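Local coordinates for protein phosphothreonine lyase ospF (Shigella flexneri, PDB 3I0U) that acts as a secreted virulence effector with phosphothreonine lyase activity, probably removing phosphate from host phosphothreonine by elimination rather than by hydrolysis, at residues N20-Y25 against Y145-L150; Q51-V56 against L101-D106; F63-R68 against K111-D116; H83-R88 against G172-S177. One frame throughout, in Å; residues are numbered along the deposited sequence.

Contact 1: residues N20-Y25 against Y145-L150; sequences NQIRQY and YSALLL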
loop_
_atom_site.group_PDB
_atom_site.type_symbol
_atom_site.label_atom_id
_atom_site.label_comp_id
_atom_site.label_asym_id
_atom_site.label_seq_id
_atom_site.Cartn_x
_atom_site.Cartn_y
_atom_site.Cartn_z
ATOM N N ASN A 20 14.250 13.673 10.352
ATOM C CA ASN A 20 13.804 14.908 10.964
ATOM C C ASN A 20 12.921 15.772 10.089
ATOM O O ASN A 20 12.165 16.608 10.618
ATOM C CB ASN A 20 14.985 15.729 11.437
ATOM C CG ASN A 20 15.506 15.263 12.763
ATOM O OD1 ASN A 20 14.809 15.325 13.790
ATOM N ND2 ASN A 20 16.751 14.787 12.762
ATOM N N GLN A 21 13.013 15.592 8.766
ATOM C CA GLN A 21 12.120 16.328 7.875
ATOM C C GLN A 21 10.680 15.840 7.974
ATOM O O GLN A 21 9.757 16.647 8.010
ATOM C CB GLN A 21 12.642 16.332 6.443
ATOM C CG GLN A 21 13.648 17.455 6.211
ATOM C CD GLN A 21 14.312 17.419 4.834
ATOM O OE1 GLN A 21 14.083 16.496 4.033
ATOM N NE2 GLN A 21 15.141 18.442 4.553
ATOM N N ILE A 22 10.523 14.524 8.085
ATOM C CA ILE A 22 9.215 13.849 8.220
ATOM C C ILE A 22 8.459 14.369 9.468
ATOM O O ILE A 22 7.250 14.651 9.442
ATOM C CB ILE A 22 9.450 12.324 8.293
ATOM C CG1 ILE A 22 9.975 11.821 6.938
ATOM C CG2 ILE A 22 8.199 11.598 8.761
ATOM C CD1 ILE A 22 10.412 10.385 6.914
ATOM N N ARG A 23 9.214 14.582 10.539
ATOM C CA ARG A 23 8.626 14.989 11.806
ATOM C C ARG A 23 8.288 16.492 11.811
ATOM O O ARG A 23 7.542 16.968 12.686
ATOM C CB ARG A 23 9.559 14.593 12.964
ATOM C CG ARG A 23 10.027 13.121 12.875
ATOM C CD ARG A 23 10.415 12.532 14.231
ATOM N NE ARG A 23 9.223 12.096 14.979
ATOM C CZ ARG A 23 8.720 12.765 16.011
ATOM N NH1 ARG A 23 7.633 12.309 16.635
ATOM N NH2 ARG A 23 9.299 13.904 16.397
ATOM N N GLN A 24 8.808 17.224 10.817
ATOM C CA GLN A 24 8.494 18.650 10.641
ATOM C C GLN A 24 7.135 18.918 9.993
ATOM O O GLN A 24 6.540 19.986 10.214
ATOM C CB GLN A 24 9.603 19.372 9.874
ATOM C CG GLN A 24 10.665 19.922 10.815
ATOM C CD GLN A 24 11.754 20.715 10.107
ATOM O OE1 GLN A 24 12.489 20.169 9.281
ATOM N NE2 GLN A 24 11.863 22.004 10.436
ATOM N N TYR A 25 6.654 17.951 9.205
ATOM C CA TYR A 25 5.397 18.076 8.484
ATOM C C TYR A 25 4.183 17.874 9.381
ATOM O O TYR A 25 4.190 16.973 10.237
ATOM C CB TYR A 25 5.345 17.018 7.388
ATOM C CG TYR A 25 6.364 17.197 6.292
ATOM C CD1 TYR A 25 6.499 18.454 5.627
ATOM C CD2 TYR A 25 7.187 16.110 5.901
ATOM C CE1 TYR A 25 7.426 18.614 4.595
ATOM C CE2 TYR A 25 8.107 16.252 4.867
ATOM C CZ TYR A 25 8.219 17.509 4.218
ATOM O OH TYR A 25 9.128 17.644 3.200
ATOM N N TYR A 145 13.881 8.427 -2.168
ATOM C CA TYR A 145 12.605 8.881 -1.682
ATOM C C TYR A 145 12.695 10.263 -1.094
ATOM O O TYR A 145 13.597 10.536 -0.318
ATOM C CB TYR A 145 12.144 7.931 -0.614
ATOM C CG TYR A 145 11.904 6.545 -1.126
ATOM C CD1 TYR A 145 10.935 6.307 -2.096
ATOM C CD2 TYR A 145 12.621 5.456 -0.619
ATOM C CE1 TYR A 145 10.683 5.032 -2.553
ATOM C CE2 TYR A 145 12.366 4.162 -1.063
ATOM C CZ TYR A 145 11.391 3.968 -2.028
ATOM O OH TYR A 145 11.107 2.712 -2.502
ATOM N N SER A 146 11.745 11.123 -1.450
ATOM C CA SER A 146 11.668 12.432 -0.841
ATOM C C SER A 146 11.016 12.292 0.498
ATOM O O SER A 146 10.258 11.366 0.720
ATOM C CB SER A 146 10.871 13.387 -1.705
ATOM O OG SER A 146 9.515 13.078 -1.633
ATOM N N ALA A 147 11.292 13.239 1.382
ATOM C CA ALA A 147 10.689 13.258 2.707
ATOM C C ALA A 147 9.138 13.349 2.737
ATOM O O ALA A 147 8.512 12.826 3.654
ATOM C CB ALA A 147 11.299 14.346 3.515
ATOM N N LEU A 148 8.550 14.002 1.732
ATOM C CA LEU A 148 7.122 14.254 1.686
ATOM C C LEU A 148 6.480 12.978 1.322
ATOM O O LEU A 148 5.455 12.609 1.933
ATOM C CB LEU A 148 6.740 15.239 0.591
ATOM C CG LEU A 148 5.588 16.244 0.747
ATOM C CD1 LEU A 148 5.082 16.590 -0.617
ATOM C CD2 LEU A 148 4.429 15.829 1.630
ATOM N N LEU A 149 7.076 12.301 0.328
ATOM C CA LEU A 149 6.572 11.008 -0.113
ATOM C C LEU A 149 6.513 10.100 1.101
ATOM O O LEU A 149 5.455 9.597 1.441
ATOM C CB LEU A 149 7.471 10.409 -1.192
ATOM C CG LEU A 149 6.899 9.493 -2.308
ATOM C CD1 LEU A 149 7.839 8.336 -2.548
ATOM C CD2 LEU A 149 5.497 8.951 -2.036
ATOM N N LEU A 150 7.653 9.954 1.774
ATOM C CA LEU A 150 7.755 9.122 2.969
ATOM C C LEU A 150 6.805 9.495 4.085
ATOM O O LEU A 150 6.289 8.616 4.767
ATOM C CB LEU A 150 9.173 9.115 3.514
ATOM C CG LEU A 150 10.235 8.512 2.607
ATOM C CD1 LEU A 150 11.597 8.786 3.192
ATOM C CD2 LEU A 150 9.998 7.014 2.414
#

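Contact 2: residues Q51-V56 against L101-D106; sequences QGFQIV and LLFSED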
loop_
_atom_site.group_PDB
_atom_site.type_symbol
_atom_site.label_atom_id
_atom_site.label_comp_id
_atom_site.label_asym_id
_atom_site.label_seq_id
_atom_site.Cartn_x
_atom_site.Cartn_y
_atom_site.Cartn_z
ATOM N N GLN A 51 -11.064 6.813 -11.675
ATOM C CA GLN A 51 -10.331 7.797 -10.854
ATOM C C GLN A 51 -8.859 7.881 -11.207
ATOM O O GLN A 51 -8.002 7.927 -10.311
ATOM C CB GLN A 51 -10.438 7.488 -9.332
ATOM C CG GLN A 51 -11.853 7.321 -8.721
ATOM C CD GLN A 51 -12.719 8.597 -8.816
ATOM O OE1 GLN A 51 -12.215 9.726 -8.977
ATOM N NE2 GLN A 51 -14.025 8.411 -8.716
ATOM N N GLY A 52 -8.545 7.846 -12.495
ATOM C CA GLY A 52 -7.151 7.883 -12.913
ATOM C C GLY A 52 -6.326 6.619 -12.742
ATOM O O GLY A 52 -5.183 6.594 -13.197
ATOM N N PHE A 53 -6.882 5.587 -12.098
ATOM C CA PHE A 53 -6.267 4.258 -12.027
ATOM C C PHE A 53 -6.828 3.344 -13.107
ATOM O O PHE A 53 -8.056 3.253 -13.264
ATOM C CB PHE A 53 -6.519 3.606 -10.668
ATOM C CG PHE A 53 -5.803 4.258 -9.540
ATOM C CD1 PHE A 53 -4.667 3.690 -9.010
ATOM C CD2 PHE A 53 -6.281 5.438 -8.979
ATOM C CE1 PHE A 53 -3.988 4.313 -7.936
ATOM C CE2 PHE A 53 -5.622 6.057 -7.933
ATOM C CZ PHE A 53 -4.472 5.508 -7.410
ATOM N N GLN A 54 -5.940 2.675 -13.845
ATOM C CA GLN A 54 -6.364 1.635 -14.763
ATOM C C GLN A 54 -6.416 0.312 -14.000
ATOM O O GLN A 54 -5.478 -0.025 -13.260
ATOM C CB GLN A 54 -5.448 1.526 -15.969
ATOM C CG GLN A 54 -6.157 1.107 -17.250
ATOM C CD GLN A 54 -5.192 0.897 -18.404
ATOM O OE1 GLN A 54 -4.067 0.419 -18.211
ATOM N NE2 GLN A 54 -5.626 1.242 -19.612
ATOM N N ILE A 55 -7.524 -0.409 -14.187
ATOM C CA ILE A 55 -7.774 -1.682 -13.522
ATOM C C ILE A 55 -7.712 -2.808 -14.543
ATOM O O ILE A 55 -8.386 -2.750 -15.564
ATOM C CB ILE A 55 -9.158 -1.701 -12.834
ATOM C CG1 ILE A 55 -9.338 -0.505 -11.905
ATOM C CG2 ILE A 55 -9.387 -3.017 -12.071
ATOM C CD1 ILE A 55 -8.755 -0.717 -10.528
ATOM N N VAL A 56 -6.887 -3.816 -14.273
ATOM C CA VAL A 56 -6.814 -5.009 -15.122
ATOM C C VAL A 56 -6.943 -6.310 -14.319
ATOM O O VAL A 56 -6.380 -6.416 -13.216
ATOM C CB VAL A 56 -5.551 -5.025 -16.039
ATOM C CG1 VAL A 56 -5.610 -3.913 -17.069
ATOM C CG2 VAL A 56 -4.271 -4.881 -15.242
ATOM N N LEU A 101 -9.635 5.294 -0.163
ATOM C CA LEU A 101 -8.264 5.667 0.091
ATOM C C LEU A 101 -7.360 5.206 -1.034
ATOM O O LEU A 101 -6.581 6.004 -1.585
ATOM C CB LEU A 101 -7.767 5.185 1.470
ATOM C CG LEU A 101 -8.369 5.983 2.642
ATOM C CD1 LEU A 101 -8.498 5.125 3.877
ATOM C CD2 LEU A 101 -7.637 7.300 2.965
ATOM N N LEU A 102 -7.454 3.924 -1.373
ATOM C CA LEU A 102 -6.733 3.371 -2.515
ATOM C C LEU A 102 -6.989 4.080 -3.857
ATOM O O LEU A 102 -6.113 4.080 -4.697
ATOM C CB LEU A 102 -7.005 1.892 -2.652
ATOM C CG LEU A 102 -6.645 1.022 -1.456
ATOM C CD1 LEU A 102 -7.427 -0.291 -1.496
ATOM C CD2 LEU A 102 -5.149 0.780 -1.410
ATOM N N PHE A 103 -8.143 4.709 -4.056
ATOM C CA PHE A 103 -8.379 5.445 -5.309
ATOM C C PHE A 103 -8.273 6.950 -5.136
ATOM O O PHE A 103 -8.671 7.685 -6.015
ATOM C CB PHE A 103 -9.756 5.114 -5.909
ATOM C CG PHE A 103 -9.845 3.757 -6.582
ATOM C CD1 PHE A 103 -9.374 3.565 -7.885
ATOM C CD2 PHE A 103 -10.430 2.676 -5.921
ATOM C CE1 PHE A 103 -9.483 2.322 -8.496
ATOM C CE2 PHE A 103 -10.537 1.420 -6.545
ATOM C CZ PHE A 103 -10.061 1.254 -7.816
ATOM N N SER A 104 -7.741 7.409 -4.002
ATOM C CA SER A 104 -7.717 8.838 -3.694
ATOM C C SER A 104 -6.663 9.547 -4.530
ATOM O O SER A 104 -5.607 8.978 -4.808
ATOM C CB SER A 104 -7.433 9.069 -2.220
ATOM O OG SER A 104 -7.083 10.446 -2.035
ATOM N N GLU A 105 -6.941 10.773 -4.940
ATOM C CA GLU A 105 -5.967 11.461 -5.772
ATOM C C GLU A 105 -4.732 11.884 -4.961
ATOM O O GLU A 105 -3.672 12.140 -5.539
ATOM C CB GLU A 105 -6.574 12.632 -6.512
ATOM C CG GLU A 105 -7.356 13.578 -5.648
ATOM C CD GLU A 105 -7.851 14.767 -6.449
ATOM O OE1 GLU A 105 -7.870 14.668 -7.699
ATOM O OE2 GLU A 105 -8.200 15.804 -5.846
ATOM N N ASP A 106 -4.887 11.865 -3.629
ATOM C CA ASP A 106 -3.836 12.120 -2.671
ATOM C C ASP A 106 -3.015 10.930 -2.207
ATOM O O ASP A 106 -1.986 11.124 -1.525
ATOM C CB ASP A 106 -4.462 12.685 -1.440
ATOM C CG ASP A 106 -5.102 13.983 -1.687
ATOM O OD1 ASP A 106 -4.383 14.926 -2.124
ATOM O OD2 ASP A 106 -6.321 14.048 -1.404
#

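Contact 3: residues F63-R68 against K111-D116; sequences FIHACR and KWKITD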
loop_
_atom_site.group_PDB
_atom_site.type_symbol
_atom_site.label_atom_id
_atom_site.label_comp_id
_atom_site.label_asym_id
_atom_site.label_seq_id
_atom_site.Cartn_x
_atom_site.Cartn_y
_atom_site.Cartn_z
ATOM N N PHE A 63 -4.612 -11.962 -9.317
ATOM C CA PHE A 63 -4.748 -10.571 -8.830
ATOM C C PHE A 63 -5.480 -9.631 -9.751
ATOM O O PHE A 63 -5.620 -9.868 -10.937
ATOM C CB PHE A 63 -3.384 -9.975 -8.465
ATOM C CG PHE A 63 -2.673 -10.756 -7.409
ATOM C CD1 PHE A 63 -3.037 -10.614 -6.065
ATOM C CD2 PHE A 63 -1.670 -11.677 -7.764
ATOM C CE1 PHE A 63 -2.414 -11.357 -5.068
ATOM C CE2 PHE A 63 -1.040 -12.447 -6.785
ATOM C CZ PHE A 63 -1.407 -12.278 -5.417
ATOM N N ILE A 64 -6.012 -8.578 -9.161
ATOM C CA ILE A 64 -6.622 -7.504 -9.916
ATOM C C ILE A 64 -5.718 -6.321 -9.659
ATOM O O ILE A 64 -5.580 -5.905 -8.516
ATOM C CB ILE A 64 -8.022 -7.191 -9.381
ATOM C CG1 ILE A 64 -8.928 -8.433 -9.568
ATOM C CG2 ILE A 64 -8.596 -5.955 -10.119
ATOM C CD1 ILE A 64 -10.027 -8.459 -8.597
ATOM N N HIS A 65 -5.111 -5.806 -10.730
ATOM C CA HIS A 65 -4.087 -4.770 -10.665
ATOM C C HIS A 65 -4.677 -3.379 -10.843
ATOM O O HIS A 65 -5.584 -3.183 -11.631
ATOM C CB HIS A 65 -2.988 -5.021 -11.711
ATOM C CG HIS A 65 -2.234 -6.287 -11.489
ATOM N ND1 HIS A 65 -1.102 -6.342 -10.715
ATOM C CD2 HIS A 65 -2.470 -7.558 -11.910
ATOM C CE1 HIS A 65 -0.656 -7.589 -10.685
ATOM N NE2 HIS A 65 -1.474 -8.349 -11.391
ATOM N N ALA A 66 -4.150 -2.425 -10.091
ATOM C CA ALA A 66 -4.530 -1.026 -10.240
ATOM C C ALA A 66 -3.321 -0.142 -10.389
ATOM O O ALA A 66 -2.375 -0.235 -9.616
ATOM C CB ALA A 66 -5.345 -0.563 -9.088
ATOM N N CYS A 67 -3.373 0.735 -11.377
ATOM C CA CYS A 67 -2.175 1.361 -11.881
ATOM C C CYS A 67 -2.530 2.766 -12.359
ATOM O O CYS A 67 -3.284 2.938 -13.309
ATOM C CB CYS A 67 -1.636 0.459 -12.983
ATOM S SG CYS A 67 -0.269 1.066 -13.857
ATOM N N ARG A 68 -2.034 3.768 -11.650
ATOM C CA ARG A 68 -2.300 5.150 -11.996
ATOM C C ARG A 68 -1.466 5.551 -13.195
ATOM O O ARG A 68 -0.231 5.484 -13.148
ATOM C CB ARG A 68 -2.004 6.071 -10.811
ATOM C CG ARG A 68 -2.295 7.541 -11.071
ATOM C CD ARG A 68 -2.886 8.160 -9.834
ATOM N NE ARG A 68 -1.953 8.151 -8.721
ATOM C CZ ARG A 68 -2.296 8.456 -7.473
ATOM N NH1 ARG A 68 -1.377 8.423 -6.519
ATOM N NH2 ARG A 68 -3.557 8.773 -7.183
ATOM N N LYS A 111 0.660 2.155 -7.699
ATOM C CA LYS A 111 0.385 0.775 -8.152
ATOM C C LYS A 111 -0.012 -0.108 -6.941
ATOM O O LYS A 111 0.692 -0.140 -5.922
ATOM C CB LYS A 111 1.571 0.202 -8.957
ATOM C CG LYS A 111 1.512 -1.277 -9.333
ATOM C CD LYS A 111 2.614 -1.733 -10.361
ATOM C CE LYS A 111 2.763 -3.270 -10.388
ATOM N NZ LYS A 111 2.877 -3.941 -11.774
ATOM N N TRP A 112 -1.172 -0.762 -7.019
ATOM C CA TRP A 112 -1.513 -1.804 -6.062
ATOM C C TRP A 112 -2.164 -2.966 -6.757
ATOM O O TRP A 112 -2.510 -2.885 -7.954
ATOM C CB TRP A 112 -2.365 -1.295 -4.906
ATOM C CG TRP A 112 -3.513 -0.373 -5.273
ATOM C CD1 TRP A 112 -3.457 0.971 -5.435
ATOM C CD2 TRP A 112 -4.883 -0.743 -5.501
ATOM N NE1 TRP A 112 -4.689 1.468 -5.776
ATOM C CE2 TRP A 112 -5.596 0.450 -5.793
ATOM C CE3 TRP A 112 -5.582 -1.966 -5.483
ATOM C CZ2 TRP A 112 -6.975 0.459 -6.100
ATOM C CZ3 TRP A 112 -6.942 -1.954 -5.777
ATOM C CH2 TRP A 112 -7.621 -0.751 -6.096
ATOM N N LYS A 113 -2.308 -4.069 -6.033
ATOM C CA LYS A 113 -3.147 -5.183 -6.518
ATOM C C LYS A 113 -3.938 -5.815 -5.363
ATOM O O LYS A 113 -3.638 -5.624 -4.189
ATOM C CB LYS A 113 -2.328 -6.235 -7.278
ATOM C CG LYS A 113 -1.473 -7.066 -6.354
ATOM C CD LYS A 113 -0.285 -7.740 -7.074
ATOM C CE LYS A 113 0.277 -8.728 -6.061
ATOM N NZ LYS A 113 1.127 -9.718 -6.729
ATOM N N ILE A 114 -4.962 -6.569 -5.723
ATOM C CA ILE A 114 -5.761 -7.287 -4.750
ATOM C C ILE A 114 -6.152 -8.656 -5.294
ATOM O O ILE A 114 -6.510 -8.792 -6.475
ATOM C CB ILE A 114 -6.986 -6.462 -4.276
ATOM C CG1 ILE A 114 -7.746 -7.211 -3.163
ATOM C CG2 ILE A 114 -7.895 -6.103 -5.457
ATOM C CD1 ILE A 114 -8.891 -6.470 -2.548
ATOM N N THR A 115 -6.017 -9.672 -4.449
ATOM C CA THR A 115 -6.473 -11.037 -4.736
ATOM C C THR A 115 -7.923 -11.038 -5.153
ATOM O O THR A 115 -8.738 -10.349 -4.552
ATOM C CB THR A 115 -6.291 -11.903 -3.489
ATOM O OG1 THR A 115 -4.930 -11.796 -3.085
ATOM C CG2 THR A 115 -6.541 -13.322 -3.752
ATOM N N ASP A 116 -8.207 -11.789 -6.212
ATOM C CA ASP A 116 -9.538 -12.059 -6.729
ATOM C C ASP A 116 -10.046 -13.321 -6.022
ATOM O O ASP A 116 -9.858 -14.452 -6.513
ATOM C CB ASP A 116 -9.440 -12.211 -8.266
ATOM C CG ASP A 116 -10.789 -12.514 -8.970
ATOM O OD1 ASP A 116 -10.751 -12.558 -10.232
ATOM O OD2 ASP A 116 -11.854 -12.728 -8.322
#

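Contact 4: residues H83-R88 against G172-S177; sequences HISIAR and GEYPAS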
loop_
_atom_site.group_PDB
_atom_site.type_symbol
_atom_site.label_atom_id
_atom_site.label_comp_id
_atom_site.label_asym_id
_atom_site.label_seq_id
_atom_site.Cartn_x
_atom_site.Cartn_y
_atom_site.Cartn_z
ATOM N N HIS A 83 1.901 -5.202 2.482
ATOM C CA HIS A 83 0.770 -6.062 2.269
ATOM C C HIS A 83 -0.273 -5.608 3.258
ATOM O O HIS A 83 0.083 -5.052 4.296
ATOM C CB HIS A 83 1.157 -7.520 2.515
ATOM C CG HIS A 83 2.198 -8.038 1.567
ATOM N ND1 HIS A 83 1.936 -8.286 0.235
ATOM C CD2 HIS A 83 3.496 -8.374 1.760
ATOM C CE1 HIS A 83 3.025 -8.761 -0.345
ATOM N NE2 HIS A 83 3.986 -8.811 0.558
ATOM N N ILE A 84 -1.554 -5.826 2.944
ATOM C CA ILE A 84 -2.613 -5.670 3.947
ATOM C C ILE A 84 -3.221 -7.043 4.052
ATOM O O ILE A 84 -3.549 -7.626 3.046
ATOM C CB ILE A 84 -3.698 -4.678 3.532
ATOM C CG1 ILE A 84 -3.091 -3.364 3.011
ATOM C CG2 ILE A 84 -4.626 -4.382 4.703
ATOM C CD1 ILE A 84 -4.147 -2.358 2.554
ATOM N N SER A 85 -3.347 -7.562 5.269
ATOM C CA SER A 85 -3.836 -8.925 5.546
ATOM C C SER A 85 -5.186 -8.927 6.312
ATOM O O SER A 85 -5.300 -8.386 7.439
ATOM C CB SER A 85 -2.777 -9.704 6.337
ATOM O OG SER A 85 -1.694 -10.149 5.512
ATOM N N ILE A 86 -6.202 -9.513 5.664
ATOM C CA ILE A 86 -7.561 -9.492 6.149
ATOM C C ILE A 86 -7.973 -10.954 6.314
ATOM O O ILE A 86 -7.423 -11.830 5.623
ATOM C CB ILE A 86 -8.474 -8.782 5.132
ATOM C CG1 ILE A 86 -7.863 -7.445 4.664
ATOM C CG2 ILE A 86 -9.924 -8.632 5.658
ATOM C CD1 ILE A 86 -7.615 -6.380 5.779
ATOM N N ALA A 87 -8.889 -11.244 7.243
ATOM C CA ALA A 87 -9.574 -12.544 7.242
ATOM C C ALA A 87 -10.270 -12.846 5.902
ATOM O O ALA A 87 -10.839 -11.971 5.283
ATOM C CB ALA A 87 -10.555 -12.623 8.352
ATOM N N ARG A 88 -10.220 -14.103 5.475
ATOM C CA ARG A 88 -10.607 -14.481 4.120
ATOM C C ARG A 88 -11.996 -13.980 3.714
ATOM O O ARG A 88 -12.143 -13.358 2.694
ATOM C CB ARG A 88 -10.458 -15.982 3.938
ATOM C CG ARG A 88 -10.748 -16.462 2.484
ATOM C CD ARG A 88 -10.502 -17.927 2.191
ATOM N NE ARG A 88 -11.638 -18.677 2.668
ATOM C CZ ARG A 88 -12.851 -18.786 2.072
ATOM N NH1 ARG A 88 -13.139 -18.195 0.908
ATOM N NH2 ARG A 88 -13.814 -19.516 2.656
ATOM N N GLY A 172 -5.930 -10.945 8.901
ATOM C CA GLY A 172 -5.651 -12.268 8.381
ATOM C C GLY A 172 -4.259 -12.658 8.781
ATOM O O GLY A 172 -3.741 -12.201 9.787
ATOM N N GLU A 173 -3.647 -13.529 7.997
ATOM C CA GLU A 173 -2.344 -14.075 8.357
ATOM C C GLU A 173 -1.240 -13.407 7.536
ATOM O O GLU A 173 -1.211 -13.528 6.328
ATOM C CB GLU A 173 -2.378 -15.577 8.116
ATOM C CG GLU A 173 -1.047 -16.278 8.163
ATOM C CD GLU A 173 -1.208 -17.772 8.349
ATOM O OE1 GLU A 173 -0.526 -18.328 9.239
ATOM O OE2 GLU A 173 -2.028 -18.397 7.616
ATOM N N TYR A 174 -0.327 -12.712 8.192
ATOM C CA TYR A 174 0.752 -11.974 7.516
ATOM C C TYR A 174 1.721 -12.979 6.976
ATOM O O TYR A 174 1.869 -14.049 7.571
ATOM C CB TYR A 174 1.495 -11.065 8.501
ATOM C CG TYR A 174 0.600 -10.506 9.565
ATOM C CD1 TYR A 174 -0.224 -9.394 9.298
ATOM C CD2 TYR A 174 0.535 -11.096 10.847
ATOM C CE1 TYR A 174 -1.089 -8.876 10.266
ATOM C CE2 TYR A 174 -0.327 -10.576 11.830
ATOM C CZ TYR A 174 -1.135 -9.465 11.527
ATOM O OH TYR A 174 -1.975 -8.918 12.478
ATOM N N PRO A 175 2.369 -12.657 5.845
ATOM C CA PRO A 175 3.397 -13.579 5.371
ATOM C C PRO A 175 4.602 -13.567 6.299
ATOM O O PRO A 175 5.017 -12.509 6.773
ATOM C CB PRO A 175 3.779 -13.037 3.998
ATOM C CG PRO A 175 2.820 -11.932 3.698
ATOM C CD PRO A 175 2.226 -11.475 4.973
ATOM N N ALA A 176 5.142 -14.753 6.552
ATOM C CA ALA A 176 6.327 -14.956 7.381
ATOM C C ALA A 176 7.495 -14.065 6.981
ATOM O O ALA A 176 8.262 -13.651 7.847
ATOM C CB ALA A 176 6.759 -16.415 7.344
ATOM N N SER A 177 7.595 -13.783 5.675
ATOM C CA SER A 177 8.605 -12.901 5.064
ATOM C C SER A 177 8.541 -11.446 5.579
ATOM O O SER A 177 9.526 -10.752 5.603
ATOM C CB SER A 177 8.404 -12.889 3.532
ATOM O OG SER A 177 7.214 -12.158 3.133
#

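Contact 1: residues N20-Y25 against Y145-L150
Ile22, on helix 11-22, and Ala147, in the first turn of helix 147-166, come closest in backbone, with their CA atoms 5.7 Å apart. The methyl of Ala147 points into the interface and sits against Gln21, whose extended chain brings OE1 within 3.6 Å of Ala147 CB. Ile22 reaches the next turn of helix 147-166. Its CG1 stands anti to the carbonyl carbon (chi1 -68°), and the chain reaches on until CD1 lies 3.8 Å from Leu150 CB. Tyr25, three residues on, slants in, its CE2 4.0 Å from Ala147 CB, while its hydroxyl end passes beside Leu148; the ring also meets that of His151. The incoming helix is capped at its N-terminus by Ser146, whose OG accepts a bond from Leu149 N (3.2 Å) and is itself bonded to Asp139. No hydrogen bond crosses between the segments, so their packing rests on van der Waals contact: the Ala147 methyl lies against Gln21 and the Tyr25 ring, and Ile22 reaches past it to Leu150.

Contact 2: residues Q51-V56 against L101-D106
Phe103 turns its ring edge toward the face of Phe53 in an offset edge-to-face pair, centroids 5.5 Å apart and planes at 83°, where the chain leaving helix 91-102 folds through an ST turn at Ser104 beside the sheet strand 53-56. This aromatic pair dominates the contact, and Trp112 meets both rings, edge-to-face with Phe103. The aliphatic packing is gathered round the same ring: Ile55 CD1 lies in the plane of Phe103 at its edge, 3.6 Å from CZ, and Gln51 crosses it at about a right angle, CG 4.1 Å from Phe103 CB. The bend of Gln51 at chi2 (-63°) carries its amide off to Asn35, whose backbone O takes NE2. Polar groups contribute little directly between the segments. Leu102 O comes obliquely to the Phe53 ring, 3.5 Å from Phe53 CZ, and receives a weak bond from Trp112 NE1. Ser104 OG is bonded to Lys31 O and, in closing the ST turn, accepts from Asp106 N at 3.1 Å.

Contact 3: residues F63-R68 against K111-D116
Trp112 O accepts from Ala66 N at 2.7 Å, with an N-H...O angle of 167°, and Ala66 O takes Trp112 N in return, completing one hydrogen-bonded antiparallel pair. Ile64 and Ile114 form the next such pair, and Lys113 CA adds a CA-H...O contact to Ile64 O. Phe63 with Thr115, His65 with Lys113 and Cys67 with Lys111 are the non-hydrogen-bonded pairs. On the face of Ala66, the methyl sits squarely over the six-membered ring of Trp112, CB 3.4 Å from its centroid in a CH-pi contact. Ile64 shares that face, its CB 4.1 Å from Ile114 CG2, and Ile64 CD1 meets Asp116 CB at 3.8 Å. The face of His65 is organised by Lys113. Lys113 holds its CG between the backbone N and the carbonyl carbon (chi1 73°), and the extended chain runs beside His65, Lys113 CD 3.6 Å from His65 CE1, and then over the Phe63 ring. There CE stands above the ring centre and NZ makes a cation-pi contact 3.7 Å from the centroid. His65 NE2 is bonded to Asp61 and Thr115 OG1 to Val126 O, while Asp116 hydrogen-bonds Asn118 and forms a salt bridge with Arg119. Flanked by strands 53-56 and 132-137, this is an interior antiparallel ladder joining strands distant in sequence, with Ile64, Ala66, Trp112 and Ile114 forming its buried face.

Contact 4: residues H83-R88 against G172-S177
Ser85 O receives the one hydrogen bond between the segments, from Gly172 N at 3.0 Å. The N-H points well at the oxygen (163°), yet the donor stands above the carbonyl plane rather than on a lone pair. Gly172, bare of a side chain, lies close against the backbone, its CA 4.0 Å from that of Ile86 and making a CA-H...O contact of 3.3 Å to Ile86 O. Next to this backbone seam, Ser85 CB rests 3.9 Å from Tyr174 CD1, an oblique approach to the ring, and Gly172 O lies over the centre of one face of the same ring. Further along, His83 CD2 meets Pro175 CG at 4.1 Å, the histidine and proline crossing at a slant.

Second-shell groups fix these first partners. Ser85 OG accepts from Ala130 N. Tyr174 is pinned at its tip, where OH bonds to Lys185 O, and Arg180 makes a cation-pi contact with the ring. Backbone hydrogen bonds join Ala87 to Ala170 and Glu173 to Ile128. The loop following helix 147-166 thus runs along one side of the chain that prolongs strand 80-84, with His83 and Pro175 also touching Ser188 of the neighbouring strand 187-191, while Ile84 and Ile86 point away from the loop to pack on helices 91-102 and 147-166.

Contacts 2 and 3 adjoin, their centres about 10 Å apart: strands 53-56 and 63-68 are sheet neighbours, joined by backbone hydrogen bonds such as Gln54 N to Cys67 O (2.7 Å). Contact 4 reaches the same antiparallel sheet through strand 80-84, with its centre about 16 Å from that of contact 3. Contact 1, where two helices meet, lies on the other side of the chain's centre, about 27 Å from contact 3 between centres. Along the chain, contacts 2 and 3 are nested within the loop closed by contact 1 and alternate with each other, whereas contact 4 alternates with all three. Segments distant in sequence are thereby interlocked into one compact fold.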